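Local coordinates for glutathione-dependent peroxiredoxin (Sinorhizobium meliloti, PDB 3UMA), which probably reduces hydrogen peroxide and organic hydroperoxides to water and alcohols with glutathione as electron donor, as a thiol peroxidase of the Prx5 subfamily, at residues R147-S152 against L163-S168; G56-L61 against L154-V159. All blocks are in the same frame, centred on the assembly; numbering follows the deposited sequence.

Contact 1: R147-S152 against L163-S168; sequences RSKRYS and LNIEES
Ser152 and Asn164 form an antiparallel hydrogen-bonded pair in the beta hairpin of strands 147-156 and 159-165, within the thioredoxin-like fold of a peroxiredoxin. Asn164 N reaches Ser152 O at 2.9 Å, while Ser152 N gives to Asn164 O at 3.0 Å. Past the non-hydrogen-bonded pair Tyr151-Ile165 the ladder gains one more bond, Glu166 N to Arg150 O at 2.9 Å. A water then spans the parting ends, accepting from Arg150 N and donating to Glu166 O.

Arg150 and Glu166 meet through their aliphatic parts, CG to CG at 3.8 Å. With Arg150 CG anti to the backbone N (chi1 -174°), the chain runs past Glu166 CG before bending at chi3. Their charged ends do not pair: Arg150 NH2 is bonded to Pro169 O, and Glu166 OE2 to Ser175 OG. The arginine side chain also touches Cys72, the predicted peroxidatic cysteine, which puts the open end of the hairpin, away from its turn, beside the probable active site. On the face carrying Tyr151 and Ile165, the tyrosine ring leads away from strand 159-165, and the pair touches through Tyr151 CB, 4.2 Å from Ile165 CG1.

Contact 2: G56-L61 against L154-V159; sequences GKRVVL and LVEDGV
Arg58 and Glu156 face each other as a non-hydrogen-bonded antiparallel pair, their side chains lying alongside and pointing the same way. The arginine is extended from CG to NE, with CG anti to the backbone N (chi1 -163°); Glu156 CG instead lies anti to its carbonyl carbon, beside the backbone N, and the chain then runs straight. Arg58 CG consequently passes Glu156 CG at 3.7 Å. Beyond them Arg58 NE makes a salt bridge to Glu156 OE2 at 2.7 Å. The acceptor lies nearly in the guanidinium plane, yet NE meets it from above the carboxylate plane, 45° out of it, and the two flat groups are twisted 58° apart.

Leu154 flanks the same arginine: its CD1 sits over one guanidinium face, offset toward the rim, and CD2 is 3.6 Å from Arg58 NH2. Leu154 CD1 also touches Val60 CG2, extending this face with an apolar patch. An alanine in place of Arg58 would probably leave the Glu156 carboxylate without its charged mate and take away the guanidinium that Leu154 CD1 and CD2 pack on.

The opposite face carries Val59 and Val155, both packed against Phe54 of helix 50-54. Their backbones exchange two bonds, Val59 N to Val155 O and Val155 N to Val59 O, each 2.8 Å. Beyond them Asp157 N gives to Lys57 O at 2.7 Å. A water that accepts from Gly158 N lies 3.0 Å from Lys57 O and may donate to it.

Edge to edge, strands 58-61 and 154-156 run roughly antiparallel, the second ending in a type I' turn from Glu156 to Val159: an antiparallel pairing within the central mixed sheet of the thioredoxin-like fold.

How the contacts relate
From the N terminus, strand 58-64 comes first, and contact 2 waits 92 intervening residues for its partner, closing a long loop that holds helix 70-82 and strands 94-99 and 120-123. Contact 1 closes a much shorter loop of 10 residues, the turn and adjoining strand halves of the hairpin 147-156/159-165. The two cross along the chain: 56-61 precedes 147-152, and 154-159 falls between 147-152 and 163-168, so the segments alternate. Strand 147-156 serves both, pairing with 159-165 in contact 1 and with 58-64 in contact 2, which places it between them in one sheet. Although the centres are about 17 Å apart, the contacts touch where Ser152 CB lies 3.9 Å from Leu61 O.

Contact 1: R147-S152 against L163-S168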
loop_
_atom_site.group_PDB
_atom_site.type_symbol
_atom_site.label_atom_id
_atom_site.label_comp_id
_atom_site.label_asym_id
_atom_site.label_seq_id
_atom_site.Cartn_x
_atom_site.Cartn_y
_atom_site.Cartn_z
ATOM N N ARG A 147 7.601 -9.084 5.802
ATOM C CA ARG A 147 6.564 -8.410 5.011
ATOM C C ARG A 147 6.435 -6.959 5.457
ATOM O O ARG A 147 7.195 -6.510 6.297
ATOM C CB ARG A 147 5.217 -9.121 5.169
ATOM C CG ARG A 147 5.188 -10.582 4.693
ATOM C CD ARG A 147 5.419 -10.706 3.178
ATOM N NE ARG A 147 5.373 -12.095 2.754
ATOM C CZ ARG A 147 4.318 -12.661 2.194
ATOM N NH1 ARG A 147 3.219 -11.959 1.993
ATOM N NH2 ARG A 147 4.367 -13.936 1.834
ATOM N N SER A 148 5.464 -6.239 4.907
ATOM C CA SER A 148 5.182 -4.900 5.377
ATOM C C SER A 148 4.160 -4.955 6.519
ATOM O O SER A 148 3.203 -5.733 6.454
ATOM C CB SER A 148 4.579 -4.059 4.244
ATOM O OG SER A 148 4.359 -2.723 4.665
ATOM N N LYS A 149 4.372 -4.131 7.544
ATOM C CA LYS A 149 3.274 -3.715 8.434
ATOM C C LYS A 149 2.064 -3.233 7.632
ATOM O O LYS A 149 2.214 -2.697 6.511
ATOM C CB LYS A 149 3.736 -2.571 9.337
ATOM C CG LYS A 149 4.669 -3.028 10.413
ATOM C CD LYS A 149 5.030 -1.916 11.360
ATOM C CE LYS A 149 5.674 -2.529 12.582
ATOM N NZ LYS A 149 6.387 -1.504 13.376
ATOM N N ARG A 150 0.864 -3.425 8.186
ATOM C CA ARG A 150 -0.331 -2.797 7.608
ATOM C C ARG A 150 -0.353 -1.293 7.955
ATOM O O ARG A 150 -0.187 -0.915 9.113
ATOM C CB ARG A 150 -1.606 -3.500 8.075
ATOM C CG ARG A 150 -2.890 -2.993 7.414
ATOM C CD ARG A 150 -4.168 -3.780 7.844
ATOM N NE ARG A 150 -3.919 -5.217 7.990
ATOM C CZ ARG A 150 -3.835 -6.096 6.990
ATOM N NH1 ARG A 150 -3.976 -5.740 5.718
ATOM N NH2 ARG A 150 -3.563 -7.356 7.269
ATOM N N TYR A 151 -0.537 -0.444 6.946
ATOM C CA TYR A 151 -0.616 1.005 7.151
ATOM C C TYR A 151 -1.384 1.623 5.998
ATOM O O TYR A 151 -1.599 0.974 4.967
ATOM C CB TYR A 151 0.776 1.676 7.334
ATOM C CG TYR A 151 1.702 1.605 6.116
ATOM C CD1 TYR A 151 1.472 2.400 4.977
ATOM C CD2 TYR A 151 2.805 0.738 6.102
ATOM C CE1 TYR A 151 2.310 2.340 3.855
ATOM C CE2 TYR A 151 3.661 0.670 4.985
ATOM C CZ TYR A 151 3.407 1.480 3.865
ATOM O OH TYR A 151 4.224 1.401 2.748
ATOM N N SER A 152 -1.835 2.857 6.191
ATOM C CA SER A 152 -2.307 3.670 5.081
ATOM C C SER A 152 -1.677 5.052 5.243
ATOM O O SER A 152 -1.302 5.460 6.351
ATOM C CB SER A 152 -3.833 3.782 5.045
ATOM O OG SER A 152 -4.258 4.583 6.125
ATOM N N LEU A 163 -0.689 9.400 8.243
ATOM C CA LEU A 163 -0.063 8.108 8.365
ATOM C C LEU A 163 -0.771 7.322 9.475
ATOM O O LEU A 163 -0.869 7.788 10.606
ATOM C CB LEU A 163 1.430 8.270 8.677
ATOM C CG LEU A 163 2.258 7.019 8.997
ATOM C CD1 LEU A 163 2.290 6.037 7.814
ATOM C CD2 LEU A 163 3.674 7.404 9.415
ATOM N N ASN A 164 -1.276 6.142 9.124
ATOM C CA ASN A 164 -1.995 5.286 10.059
ATOM C C ASN A 164 -1.364 3.910 10.046
ATOM O O ASN A 164 -1.588 3.154 9.116
ATOM C CB ASN A 164 -3.461 5.190 9.635
ATOM C CG ASN A 164 -4.099 6.558 9.405
ATOM O OD1 ASN A 164 -4.601 6.857 8.315
ATOM N ND2 ASN A 164 -4.082 7.388 10.422
ATOM N N ILE A 165 -0.561 3.607 11.063
ATOM C CA ILE A 165 0.163 2.338 11.169
ATOM C C ILE A 165 -0.524 1.416 12.169
ATOM O O ILE A 165 -0.751 1.815 13.304
ATOM C CB ILE A 165 1.615 2.560 11.655
ATOM C CG1 ILE A 165 2.344 3.594 10.765
ATOM C CG2 ILE A 165 2.375 1.225 11.756
ATOM C CD1 ILE A 165 3.699 4.070 11.349
ATOM N N GLU A 166 -0.835 0.187 11.755
ATOM C CA GLU A 166 -1.441 -0.804 12.655
ATOM C C GLU A 166 -0.403 -1.438 13.578
ATOM O O GLU A 166 0.637 -1.929 13.127
ATOM C CB GLU A 166 -2.128 -1.921 11.867
ATOM C CG GLU A 166 -3.209 -1.465 10.890
ATOM C CD GLU A 166 -4.491 -0.977 11.563
ATOM O OE1 GLU A 166 -4.582 -1.031 12.814
ATOM O OE2 GLU A 166 -5.410 -0.543 10.835
ATOM N N GLU A 167 -0.697 -1.455 14.869
ATOM C CA GLU A 167 0.143 -2.175 15.836
ATOM C C GLU A 167 0.049 -3.687 15.620
ATOM O O GLU A 167 0.967 -4.435 15.947
ATOM C CB GLU A 167 -0.262 -1.817 17.268
ATOM C CG GLU A 167 0.811 -1.034 18.033
ATOM C CD GLU A 167 1.521 -1.901 19.087
ATOM O OE1 GLU A 167 0.930 -2.104 20.178
ATOM O OE2 GLU A 167 2.664 -2.373 18.828
ATOM N N SER A 168 -1.056 -4.129 15.041
ATOM C CA SER A 168 -1.288 -5.546 14.848
ATOM C C SER A 168 -1.754 -5.784 13.414
ATOM O O SER A 168 -2.658 -5.094 12.938
ATOM C CB SER A 168 -2.324 -6.041 15.864
ATOM O OG SER A 168 -3.048 -7.150 15.361
HETATM O O HOH W 1 0.805 -4.160 11.099
#

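Contact 2: G56-L61 against L154-V159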
loop_
_atom_site.group_PDB
_atom_site.type_symbol
_atom_site.label_atom_id
_atom_site.label_comp_id
_atom_site.label_asym_id
_atom_site.label_seq_id
_atom_site.Cartn_x
_atom_site.Cartn_y
_atom_site.Cartn_z
ATOM N N GLY A 56 3.367 15.780 -7.896
ATOM C CA GLY A 56 2.314 16.674 -8.354
ATOM C C GLY A 56 0.955 16.062 -8.107
ATOM O O GLY A 56 -0.026 16.468 -8.734
ATOM N N LYS A 57 0.891 15.080 -7.197
ATOM C CA LYS A 57 -0.349 14.325 -6.985
ATOM C C LYS A 57 -0.706 14.148 -5.498
ATOM O O LYS A 57 0.138 14.283 -4.614
ATOM C CB LYS A 57 -0.294 12.963 -7.702
ATOM C CG LYS A 57 -0.391 13.031 -9.230
ATOM C CD LYS A 57 0.496 11.974 -9.908
ATOM C CE LYS A 57 -0.301 10.871 -10.605
ATOM N NZ LYS A 57 -0.511 9.627 -9.760
ATOM N N ARG A 58 -1.979 13.880 -5.247
ATOM C CA ARG A 58 -2.463 13.548 -3.913
ATOM C C ARG A 58 -2.846 12.080 -4.000
ATOM O O ARG A 58 -3.781 11.737 -4.709
ATOM C CB ARG A 58 -3.682 14.405 -3.552
ATOM C CG ARG A 58 -4.028 14.458 -2.070
ATOM C CD ARG A 58 -4.720 15.801 -1.713
ATOM N NE ARG A 58 -5.136 15.871 -0.307
ATOM C CZ ARG A 58 -6.395 15.768 0.118
ATOM N NH1 ARG A 58 -7.381 15.588 -0.745
ATOM N NH2 ARG A 58 -6.675 15.854 1.413
ATOM N N VAL A 59 -2.105 11.230 -3.297
ATOM C CA VAL A 59 -2.247 9.775 -3.447
ATOM C C VAL A 59 -2.561 9.073 -2.103
ATOM O O VAL A 59 -1.985 9.397 -1.075
ATOM C CB VAL A 59 -0.974 9.162 -4.103
ATOM C CG1 VAL A 59 -1.076 7.645 -4.241
ATOM C CG2 VAL A 59 -0.717 9.796 -5.481
ATOM N N VAL A 60 -3.499 8.138 -2.131
ATOM C CA VAL A 60 -3.748 7.274 -0.983
ATOM C C VAL A 60 -2.968 5.982 -1.202
ATOM O O VAL A 60 -3.213 5.283 -2.178
ATOM C CB VAL A 60 -5.243 6.966 -0.813
ATOM C CG1 VAL A 60 -5.452 5.769 0.146
ATOM C CG2 VAL A 60 -5.957 8.192 -0.282
ATOM N N LEU A 61 -1.989 5.719 -0.336
ATOM C CA LEU A 61 -1.231 4.477 -0.386
ATOM C C LEU A 61 -1.582 3.620 0.816
ATOM O O LEU A 61 -1.478 4.083 1.952
ATOM C CB LEU A 61 0.286 4.743 -0.366
ATOM C CG LEU A 61 1.211 3.507 -0.339
ATOM C CD1 LEU A 61 1.102 2.677 -1.626
ATOM C CD2 LEU A 61 2.652 3.887 -0.093
ATOM N N LEU A 154 -1.738 9.238 3.447
ATOM C CA LEU A 154 -2.058 10.245 2.436
ATOM C C LEU A 154 -0.761 10.958 2.054
ATOM O O LEU A 154 -0.034 11.474 2.910
ATOM C CB LEU A 154 -3.119 11.232 2.952
ATOM C CG LEU A 154 -3.563 12.381 2.027
ATOM C CD1 LEU A 154 -4.185 11.841 0.743
ATOM C CD2 LEU A 154 -4.542 13.304 2.765
ATOM N N VAL A 155 -0.462 10.943 0.758
ATOM C CA VAL A 155 0.807 11.455 0.260
ATOM C C VAL A 155 0.539 12.615 -0.720
ATOM O O VAL A 155 -0.211 12.461 -1.684
ATOM C CB VAL A 155 1.634 10.330 -0.418
ATOM C CG1 VAL A 155 3.037 10.817 -0.769
ATOM C CG2 VAL A 155 1.742 9.085 0.514
ATOM N N GLU A 156 1.141 13.771 -0.451
ATOM C CA GLU A 156 0.904 14.968 -1.290
ATOM C C GLU A 156 2.196 15.399 -1.944
ATOM O O GLU A 156 3.174 15.680 -1.256
ATOM C CB GLU A 156 0.256 16.100 -0.472
ATOM C CG GLU A 156 -1.214 15.778 -0.131
ATOM C CD GLU A 156 -1.925 16.793 0.805
ATOM O OE1 GLU A 156 -1.391 17.888 1.094
ATOM O OE2 GLU A 156 -3.043 16.470 1.253
ATOM N N ASP A 157 2.210 15.397 -3.277
ATOM C CA ASP A 157 3.451 15.602 -4.037
ATOM C C ASP A 157 4.628 14.912 -3.340
ATOM O O ASP A 157 5.647 15.546 -3.043
ATOM C CB ASP A 157 3.746 17.104 -4.236
ATOM C CG ASP A 157 4.939 17.357 -5.176
ATOM O OD1 ASP A 157 4.952 16.837 -6.321
ATOM O OD2 ASP A 157 5.872 18.061 -4.756
ATOM N N GLY A 158 4.458 13.621 -3.032
ATOM C CA GLY A 158 5.530 12.823 -2.457
ATOM C C GLY A 158 5.776 12.997 -0.974
ATOM O O GLY A 158 6.685 12.369 -0.430
ATOM N N VAL A 159 4.974 13.825 -0.306
ATOM C CA VAL A 159 5.175 14.115 1.119
ATOM C C VAL A 159 4.060 13.484 1.975
ATOM O O VAL A 159 2.878 13.624 1.653
ATOM C CB VAL A 159 5.255 15.661 1.400
ATOM C CG1 VAL A 159 5.288 15.954 2.903
ATOM C CG2 VAL A 159 6.491 16.299 0.720
HETATM O O HOH W 2 2.116 12.332 -3.604
#